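Local coordinates for protein putative modification methylase (Thermus thermophilus, PDB 2ZIG) that probably transfers a methyl group from S-adenosyl-L-methionine to the N4 amino group of cytosine in DNA, as a modification methylase, at residues 196-209 with 221-233. Residues are numbered along the deposited sequence; the frame is centred on the assembly and turned at random.
Sequences DFHRFFRQIWDDIP and PLELAERLVRMFS
Aromatic packing around a buried arginine joins the end of helix 194-200 and the short edge strand 204-205 of this chain's sheet to helix 222-232 in this Rossmann-like methyltransferase. R227, in the middle of helix 222-232, is threaded between F200 and W205. Its CG sits over one face of the F200 ring, 3.6 Å from the ring centroid, while CD lies over the six-membered ring of W205 and the guanidinium carbon makes a cation-pi contact with the five-membered ring. With CG anti to the backbone N (chi1 -167°) and a bend at chi3, the chain runs between the two rings and delivers the guanidinium to D207. There it binds end-on: NH1 meets the syn lone pair of OD1 at 3.0 Å, and NH2 reaches OD2, also at 3.0 Å, from above the carboxylate plane. I208 CD1 covers the guanidinium face opposite F200. Truncating R227 to an alanine is likely to leave D207 without its charge partner and to open a gap between the F200 and W205 rings.

One turn on, M231 fills the angle between three aromatic rings. Its SD lies at the edge of W205, 3.4 Å from CZ2, and its CE makes a CH-pi contact over the centre of the F201 ring, 3.6 Å from the centroid. W205 is held in turn by NE1 donating to the carbonyl O of F200 at 2.8 Å, almost in the indole plane. At the outer side, R230 sets a guanidinium face against the F200 edge and forms a looser salt bridge from NH2 to D196 OD2 (3.6 Å). Strand 129-137 pairs with W205 through backbone bonds to I135 and H137, tying the contact to the sheet. The aliphatic part of R227 thus serves as apolar packing, while its buried charge is likely to be balanced chiefly by D207, with a long, weaker contribution from E223.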
loop_
_atom_site.group_PDB
_atom_site.type_symbol
_atom_site.label_atom_id
_atom_site.label_comp_id
_atom_site.label_asym_id
_atom_site.label_seq_id
_atom_site.Cartn_x
_atom_site.Cartn_y
_atom_site.Cartn_z
ATOM N N ASP B 196 -10.371 23.561 -1.490
ATOM C CA ASP B 196 -10.656 22.154 -1.701
ATOM C C ASP B 196 -9.473 21.443 -2.340
ATOM O O ASP B 196 -9.107 20.334 -1.934
ATOM C CB ASP B 196 -11.893 21.986 -2.583
ATOM C CG ASP B 196 -13.121 22.663 -2.003
ATOM O OD1 ASP B 196 -13.347 22.546 -0.777
ATOM O OD2 ASP B 196 -13.870 23.306 -2.776
ATOM N N PHE B 197 -8.868 22.087 -3.333
ATOM C CA PHE B 197 -7.737 21.499 -4.038
ATOM C C PHE B 197 -6.661 21.013 -3.075
ATOM O O PHE B 197 -6.223 19.865 -3.140
ATOM C CB PHE B 197 -7.125 22.517 -4.994
ATOM C CG PHE B 197 -6.044 21.954 -5.863
ATOM C CD1 PHE B 197 -6.352 21.389 -7.097
ATOM C CD2 PHE B 197 -4.724 21.958 -5.438
ATOM C CE1 PHE B 197 -5.359 20.833 -7.899
ATOM C CE2 PHE B 197 -3.719 21.406 -6.226
ATOM C CZ PHE B 197 -4.036 20.840 -7.461
ATOM N N HIS B 198 -6.227 21.898 -2.183
ATOM C CA HIS B 198 -5.185 21.544 -1.228
ATOM C C HIS B 198 -5.646 20.498 -0.231
ATOM O O HIS B 198 -4.859 19.665 0.204
ATOM C CB HIS B 198 -4.668 22.809 -0.539
ATOM C CG HIS B 198 -3.909 23.706 -1.470
ATOM N ND1 HIS B 198 -2.769 23.293 -2.127
ATOM C CD2 HIS B 198 -4.171 24.955 -1.921
ATOM C CE1 HIS B 198 -2.362 24.246 -2.946
ATOM N NE2 HIS B 198 -3.196 25.266 -2.842
ATOM N N ARG B 199 -6.929 20.518 0.109
ATOM C CA ARG B 199 -7.457 19.521 1.024
ATOM C C ARG B 199 -7.567 18.154 0.339
ATOM O O ARG B 199 -7.248 17.132 0.943
ATOM C CB ARG B 199 -8.834 19.931 1.527
ATOM C CG ARG B 199 -9.420 18.979 2.556
ATOM C CD ARG B 199 -10.849 19.377 2.873
ATOM N NE ARG B 199 -10.947 20.820 3.058
ATOM C CZ ARG B 199 -12.000 21.541 2.693
ATOM N NH1 ARG B 199 -13.040 20.940 2.125
ATOM N NH2 ARG B 199 -12.013 22.857 2.883
ATOM N N PHE B 200 -8.004 18.140 -0.920
ATOM C CA PHE B 200 -8.178 16.887 -1.660
ATOM C C PHE B 200 -6.891 16.261 -2.191
ATOM O O PHE B 200 -6.652 15.060 -2.013
ATOM C CB PHE B 200 -9.108 17.079 -2.856
ATOM C CG PHE B 200 -10.469 17.582 -2.509
ATOM C CD1 PHE B 200 -10.925 17.583 -1.195
ATOM C CD2 PHE B 200 -11.323 18.019 -3.518
ATOM C CE1 PHE B 200 -12.207 18.005 -0.892
ATOM C CE2 PHE B 200 -12.608 18.444 -3.223
ATOM C CZ PHE B 200 -13.054 18.437 -1.912
ATOM N N PHE B 201 -6.078 17.065 -2.868
ATOM C CA PHE B 201 -4.844 16.552 -3.440
ATOM C C PHE B 201 -3.685 16.431 -2.455
ATOM O O PHE B 201 -2.733 17.210 -2.484
ATOM C CB PHE B 201 -4.425 17.392 -4.650
ATOM C CG PHE B 201 -5.308 17.199 -5.852
ATOM C CD1 PHE B 201 -6.472 17.942 -6.006
ATOM C CD2 PHE B 201 -5.009 16.214 -6.799
ATOM C CE1 PHE B 201 -7.336 17.707 -7.088
ATOM C CE2 PHE B 201 -5.865 15.969 -7.879
ATOM C CZ PHE B 201 -7.025 16.713 -8.022
ATOM N N ARG B 202 -3.791 15.446 -1.576
ATOM C CA ARG B 202 -2.761 15.150 -0.591
ATOM C C ARG B 202 -2.787 13.634 -0.490
ATOM O O ARG B 202 -3.762 13.010 -0.906
ATOM C CB ARG B 202 -3.079 15.804 0.751
ATOM C CG ARG B 202 -4.424 15.439 1.327
ATOM C CD ARG B 202 -4.551 16.032 2.719
ATOM N NE ARG B 202 -4.535 17.488 2.699
ATOM C CZ ARG B 202 -3.841 18.241 3.549
ATOM N NH1 ARG B 202 -3.895 19.567 3.460
ATOM N NH2 ARG B 202 -3.075 17.673 4.470
ATOM N N GLN B 203 -1.737 13.030 0.048
ATOM C CA GLN B 203 -1.693 11.581 0.092
ATOM C C GLN B 203 -2.444 10.905 1.234
ATOM O O GLN B 203 -2.668 9.701 1.193
ATOM C CB GLN B 203 -0.232 11.098 0.037
ATOM C CG GLN B 203 -0.105 9.581 -0.020
ATOM C CD GLN B 203 1.168 9.096 -0.700
ATOM O OE1 GLN B 203 2.255 9.624 -0.475
ATOM N NE2 GLN B 203 1.033 8.069 -1.516
ATOM N N ILE B 204 -2.848 11.664 2.246
ATOM C CA ILE B 204 -3.586 11.067 3.356
ATOM C C ILE B 204 -4.865 11.849 3.663
ATOM O O ILE B 204 -4.837 13.073 3.824
ATOM C CB ILE B 204 -2.705 10.988 4.634
ATOM C CG1 ILE B 204 -1.472 10.130 4.349
ATOM C CG2 ILE B 204 -3.492 10.371 5.801
ATOM C CD1 ILE B 204 -0.530 9.976 5.538
ATOM N N TRP B 205 -5.989 11.138 3.698
ATOM C CA TRP B 205 -7.279 11.745 4.015
ATOM C C TRP B 205 -7.671 11.264 5.408
ATOM O O TRP B 205 -7.951 10.079 5.605
ATOM C CB TRP B 205 -8.354 11.316 3.006
ATOM C CG TRP B 205 -8.195 11.924 1.634
ATOM C CD1 TRP B 205 -7.284 12.873 1.258
ATOM C CD2 TRP B 205 -8.992 11.652 0.473
ATOM N NE1 TRP B 205 -7.465 13.208 -0.056
ATOM C CE2 TRP B 205 -8.506 12.475 -0.565
ATOM C CE3 TRP B 205 -10.068 10.792 0.208
ATOM C CZ2 TRP B 205 -9.063 12.466 -1.860
ATOM C CZ3 TRP B 205 -10.619 10.778 -1.072
ATOM C CH2 TRP B 205 -10.114 11.612 -2.092
ATOM N N ASP B 206 -7.693 12.175 6.375
ATOM C CA ASP B 206 -8.042 11.797 7.742
ATOM C C ASP B 206 -9.282 12.514 8.245
ATOM O O ASP B 206 -9.606 12.450 9.435
ATOM C CB ASP B 206 -6.865 12.082 8.681
ATOM C CG ASP B 206 -6.566 13.565 8.818
ATOM O OD1 ASP B 206 -7.126 14.369 8.044
ATOM O OD2 ASP B 206 -5.758 13.928 9.697
ATOM N N ASP B 207 -9.983 13.181 7.335
ATOM C CA ASP B 207 -11.182 13.931 7.696
ATOM C C ASP B 207 -12.485 13.266 7.252
ATOM O O ASP B 207 -13.528 13.914 7.213
ATOM C CB ASP B 207 -11.102 15.340 7.109
ATOM C CG ASP B 207 -10.950 15.337 5.593
ATOM O OD1 ASP B 207 -10.575 14.286 5.022
ATOM O OD2 ASP B 207 -11.192 16.394 4.968
ATOM N N ILE B 208 -12.426 11.982 6.909
ATOM C CA ILE B 208 -13.621 11.258 6.493
ATOM C C ILE B 208 -13.658 9.901 7.193
ATOM O O ILE B 208 -13.110 8.916 6.693
ATOM C CB ILE B 208 -13.649 11.019 4.974
ATOM C CG1 ILE B 208 -13.556 12.345 4.225
ATOM C CG2 ILE B 208 -14.933 10.303 4.593
ATOM C CD1 ILE B 208 -13.485 12.171 2.719
ATOM N N PRO B 209 -14.308 9.834 8.364
ATOM C CA PRO B 209 -14.404 8.587 9.127
ATOM C C PRO B 209 -15.254 7.503 8.481
ATOM O O PRO B 209 -16.181 7.793 7.720
ATOM C CB PRO B 209 -14.975 9.047 10.464
ATOM C CG PRO B 209 -15.828 10.220 10.072
ATOM C CD PRO B 209 -14.939 10.948 9.095
ATOM N N PRO B 221 -18.054 6.136 2.357
ATOM C CA PRO B 221 -18.953 7.287 2.445
ATOM C C PRO B 221 -19.137 8.002 1.114
ATOM O O PRO B 221 -18.247 7.996 0.253
ATOM C CB PRO B 221 -18.262 8.188 3.464
ATOM C CG PRO B 221 -17.530 7.226 4.323
ATOM C CD PRO B 221 -16.946 6.279 3.312
ATOM N N LEU B 222 -20.295 8.633 0.962
ATOM C CA LEU B 222 -20.601 9.377 -0.244
ATOM C C LEU B 222 -19.524 10.458 -0.413
ATOM O O LEU B 222 -18.999 10.669 -1.506
ATOM C CB LEU B 222 -21.969 10.038 -0.114
ATOM C CG LEU B 222 -22.831 10.225 -1.364
ATOM C CD1 LEU B 222 -23.777 11.386 -1.110
ATOM C CD2 LEU B 222 -21.979 10.504 -2.590
ATOM N N GLU B 223 -19.191 11.131 0.682
ATOM C CA GLU B 223 -18.202 12.192 0.633
ATOM C C GLU B 223 -16.876 11.770 0.015
ATOM O O GLU B 223 -16.246 12.543 -0.709
ATOM C CB GLU B 223 -17.962 12.766 2.029
ATOM C CG GLU B 223 -16.807 13.741 2.064
ATOM C CD GLU B 223 -16.757 14.547 3.342
ATOM O OE1 GLU B 223 -16.911 13.955 4.436
ATOM O OE2 GLU B 223 -16.550 15.777 3.247
ATOM N N LEU B 224 -16.445 10.554 0.305
ATOM C CA LEU B 224 -15.194 10.048 -0.244
ATOM C C LEU B 224 -15.351 9.872 -1.760
ATOM O O LEU B 224 -14.437 10.159 -2.530
ATOM C CB LEU B 224 -14.839 8.721 0.426
ATOM C CG LEU B 224 -13.480 8.067 0.137
ATOM C CD1 LEU B 224 -13.186 7.034 1.197
ATOM C CD2 LEU B 224 -13.485 7.417 -1.231
ATOM N N ALA B 225 -16.517 9.405 -2.191
ATOM C CA ALA B 225 -16.745 9.225 -3.623
ATOM C C ALA B 225 -16.859 10.580 -4.324
ATOM O O ALA B 225 -16.319 10.775 -5.417
ATOM C CB ALA B 225 -18.010 8.399 -3.860
ATOM N N GLU B 226 -17.558 11.525 -3.700
ATOM C CA GLU B 226 -17.719 12.838 -4.321
ATOM C C GLU B 226 -16.376 13.519 -4.519
ATOM O O GLU B 226 -16.152 14.180 -5.519
ATOM C CB GLU B 226 -18.636 13.726 -3.482
ATOM C CG GLU B 226 -20.056 13.223 -3.423
ATOM C CD GLU B 226 -20.926 14.063 -2.520
ATOM O OE1 GLU B 226 -20.493 14.340 -1.382
ATOM O OE2 GLU B 226 -22.041 14.438 -2.935
ATOM N N ARG B 227 -15.486 13.355 -3.553
ATOM C CA ARG B 227 -14.161 13.953 -3.627
ATOM C C ARG B 227 -13.396 13.376 -4.829
ATOM O O ARG B 227 -12.762 14.112 -5.583
ATOM C CB ARG B 227 -13.423 13.682 -2.311
ATOM C CG ARG B 227 -12.155 14.476 -2.094
ATOM C CD ARG B 227 -11.623 14.299 -0.658
ATOM N NE ARG B 227 -12.412 15.024 0.343
ATOM C CZ ARG B 227 -12.061 15.164 1.621
ATOM N NH1 ARG B 227 -10.931 14.619 2.075
ATOM N NH2 ARG B 227 -12.819 15.882 2.443
ATOM N N LEU B 228 -13.477 12.065 -5.023
ATOM C CA LEU B 228 -12.777 11.422 -6.134
ATOM C C LEU B 228 -13.342 11.875 -7.483
ATOM O O LEU B 228 -12.587 12.196 -8.403
ATOM C CB LEU B 228 -12.857 9.896 -5.989
ATOM C CG LEU B 228 -12.075 9.377 -4.768
ATOM C CD1 LEU B 228 -12.396 7.898 -4.495
ATOM C CD2 LEU B 228 -10.568 9.576 -5.018
ATOM N N VAL B 229 -14.667 11.921 -7.592
ATOM C CA VAL B 229 -15.297 12.363 -8.827
ATOM C C VAL B 229 -14.810 13.771 -9.179
ATOM O O VAL B 229 -14.390 14.026 -10.308
ATOM C CB VAL B 229 -16.840 12.378 -8.706
ATOM C CG1 VAL B 229 -17.458 13.048 -9.936
ATOM C CG2 VAL B 229 -17.369 10.959 -8.582
ATOM N N ARG B 230 -14.849 14.680 -8.208
ATOM C CA ARG B 230 -14.424 16.060 -8.444
ATOM C C ARG B 230 -12.955 16.182 -8.816
ATOM O O ARG B 230 -12.571 17.095 -9.546
ATOM C CB ARG B 230 -14.701 16.918 -7.209
ATOM C CG ARG B 230 -16.172 16.958 -6.811
ATOM C CD ARG B 230 -16.377 17.880 -5.637
ATOM N NE ARG B 230 -15.937 19.234 -5.954
ATOM C CZ ARG B 230 -15.757 20.188 -5.052
ATOM N NH1 ARG B 230 -15.977 19.933 -3.765
ATOM N NH2 ARG B 230 -15.362 21.396 -5.437
ATOM N N MET B 231 -12.139 15.259 -8.318
ATOM C CA MET B 231 -10.705 15.289 -8.585
ATOM C C MET B 231 -10.270 14.620 -9.879
ATOM O O MET B 231 -9.286 15.029 -10.481
ATOM C CB MET B 231 -9.930 14.609 -7.455
ATOM C CG MET B 231 -10.020 15.255 -6.095
ATOM S SD MET B 231 -9.365 14.085 -4.878
ATOM C CE MET B 231 -7.560 14.071 -5.321
ATOM N N PHE B 232 -10.989 13.596 -10.312
ATOM C CA PHE B 232 -10.548 12.885 -11.489
ATOM C C PHE B 232 -11.520 12.701 -12.637
ATOM O O PHE B 232 -11.476 11.680 -13.312
ATOM C CB PHE B 232 -9.974 11.537 -11.046
ATOM C CG PHE B 232 -8.845 11.669 -10.059
ATOM C CD1 PHE B 232 -7.627 12.234 -10.450
ATOM C CD2 PHE B 232 -9.012 11.283 -8.729
ATOM C CE1 PHE B 232 -6.589 12.417 -9.527
ATOM C CE2 PHE B 232 -7.979 11.463 -7.799
ATOM C CZ PHE B 232 -6.764 12.033 -8.204
ATOM N N SER B 233 -12.394 13.684 -12.841
ATOM C CA SER B 233 -13.340 13.674 -13.949
ATOM C C SER B 233 -13.824 15.104 -14.114
ATOM O O SER B 233 -13.616 15.933 -13.234
ATOM C CB SER B 233 -14.538 12.760 -13.669
ATOM O OG SER B 233 -15.448 13.370 -12.772
HETATM O O HOH W 1 -16.558 21.390 -1.058
#